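PDB 4JLE: phist from Plasmodium falciparum, which binds the intracellular ATS domain of the virulence factor PfEMP1 through its PHIST domain and comigrates with it to knobs on the infected erythrocyte surface. Local coordinates for the interface of chains A and B. Coordinates in Å, arbitrary orientation; residue numbers count along the deposited sequence, not the author numbering. Chains: chain A/B, Phist.

The interface of chains A and B. Residues chain A 117, 120; chain B 27-28, 32, 34-35, 39, 43.
A:Arg117, at the start of helix 117-165, reaches into chain B between the end of helix 21-28 and the short strand 34-36, joining two copies of the helical PHIST (PRESAN) domain across a two-fold axis. Whether this dimer exists outside the crystal the structure alone does not show. Backbone carbonyl oxygens accept the guanidinium N-H groups, so the grip depends on the local fold of chain B rather than on the acceptors' side chains. A:Arg117 NH1 donates to B:Met27 O at 2.5 Å. On the other amino group, A:Arg117 NH2 donates to B:Phe34 O at 3.0 Å. Both acceptors lie somewhat off the guanidinium plane, by 20° and 28°, and neither bond is straight. NE adds a weak bond to B:Asn32 O. The chain runs extended through chi1 and chi2 and bends at chi3 (-68°), turning the head group toward these carbonyls, whose partial negative charges probably stabilise it. B:Asp39 OD2, 4.5 Å from A:Arg117 NH2 and not in contact, may add long-range attraction.

B:Ile35 fills the angle between the arginine and A:Phe120. Its CB sits over the centre of one guanidinium face, 3.7 Å above the plane, while CD1 reaches both NH1 and the ring carbon CD2 of A:Phe120. Its other branch, CG2, packs on A:Phe120 CB. From helix 37-72, which follows the strand, B:Ile43 meets the far end of the phenyl ring, its CD1 3.4 Å from A:Phe120 CE2 and its CG2 near CZ. B:Asn32 lies alongside the arginine, its CB near NE and NH2 on the side of the guanidinium plane opposite B:Ile35; its amide plane is nearly perpendicular to the guanidinium.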
# COMPACT_ATOMS: atom_id res chain seq x y z
N ARG A 117 -2.84 -30.97 -0.44
CA ARG A 117 -3.20 -30.20 -1.65
C ARG A 117 -4.68 -29.77 -1.67
O ARG A 117 -4.98 -28.67 -2.12
CB ARG A 117 -2.86 -31.00 -2.92
CG ARG A 117 -2.70 -30.09 -4.16
CD ARG A 117 -2.23 -30.85 -5.38
NE ARG A 117 -0.86 -31.33 -5.22
CZ ARG A 117 0.21 -30.74 -5.72
NH1 ARG A 117 0.09 -29.66 -6.47
NH2 ARG A 117 1.42 -31.23 -5.48
N PHE A 120 -5.08 -26.70 0.44
CA PHE A 120 -4.43 -25.60 -0.25
C PHE A 120 -5.35 -25.06 -1.36
O PHE A 120 -5.49 -23.85 -1.47
CB PHE A 120 -3.08 -26.05 -0.83
CG PHE A 120 -2.41 -24.96 -1.64
CD1 PHE A 120 -1.78 -23.89 -1.01
CD2 PHE A 120 -2.45 -24.98 -3.03
CE1 PHE A 120 -1.19 -22.86 -1.76
CE2 PHE A 120 -1.86 -23.96 -3.77
CZ PHE A 120 -1.23 -22.91 -3.14
N MET B 27 -0.65 -27.48 -11.34
CA MET B 27 -0.22 -27.62 -9.96
C MET B 27 -1.41 -27.68 -9.02
O MET B 27 -1.45 -28.57 -8.17
CB MET B 27 0.69 -26.45 -9.57
CG MET B 27 2.12 -26.65 -9.96
SD MET B 27 3.06 -25.20 -9.44
CE MET B 27 4.56 -25.92 -9.18
N ILE B 28 -2.40 -26.77 -9.20
CA ILE B 28 -3.61 -26.72 -8.39
C ILE B 28 -4.38 -28.04 -8.50
O ILE B 28 -4.74 -28.64 -7.48
CB ILE B 28 -4.52 -25.50 -8.78
CG1 ILE B 28 -3.85 -24.16 -8.45
CG2 ILE B 28 -5.91 -25.58 -8.11
CD1 ILE B 28 -4.44 -22.95 -9.28
N ASN B 32 -1.57 -35.45 -6.79
CA ASN B 32 -0.69 -35.54 -5.60
C ASN B 32 -1.42 -35.07 -4.33
O ASN B 32 -2.01 -33.97 -4.33
CB ASN B 32 0.59 -34.72 -5.82
CG ASN B 32 1.46 -35.28 -6.91
OD1 ASN B 32 0.98 -35.78 -7.93
ND2 ASN B 32 2.75 -35.22 -6.71
N PHE B 34 -0.25 -34.21 -1.38
CA PHE B 34 0.41 -33.14 -0.69
C PHE B 34 1.05 -32.20 -1.68
O PHE B 34 1.33 -32.59 -2.80
CB PHE B 34 1.46 -33.69 0.31
CG PHE B 34 0.88 -34.66 1.32
CD1 PHE B 34 0.31 -34.20 2.50
CD2 PHE B 34 0.88 -36.03 1.07
CE1 PHE B 34 -0.26 -35.10 3.41
CE2 PHE B 34 0.31 -36.92 1.98
CZ PHE B 34 -0.26 -36.45 3.14
N ILE B 35 1.25 -30.94 -1.24
CA ILE B 35 1.90 -29.88 -1.98
C ILE B 35 2.97 -29.29 -1.05
O ILE B 35 2.69 -29.01 0.13
CB ILE B 35 0.89 -28.83 -2.56
CG1 ILE B 35 1.61 -27.84 -3.53
CG2 ILE B 35 0.03 -28.13 -1.47
CD1 ILE B 35 0.62 -26.96 -4.40
N ASP B 39 6.14 -25.16 -4.48
CA ASP B 39 4.95 -25.11 -5.30
C ASP B 39 3.90 -24.12 -4.75
O ASP B 39 3.29 -23.38 -5.52
CB ASP B 39 4.40 -26.53 -5.44
CG ASP B 39 5.34 -27.48 -6.20
OD1 ASP B 39 6.47 -27.05 -6.58
OD2 ASP B 39 4.90 -28.64 -6.52
N ILE B 43 2.74 -20.62 -6.66
CA ILE B 43 1.32 -20.33 -6.90
C ILE B 43 0.94 -18.97 -6.27
O ILE B 43 0.24 -18.19 -6.91
CB ILE B 43 0.39 -21.50 -6.42
CG1 ILE B 43 0.56 -22.76 -7.29
CG2 ILE B 43 -1.10 -21.08 -6.44
CD1 ILE B 43 0.02 -24.06 -6.65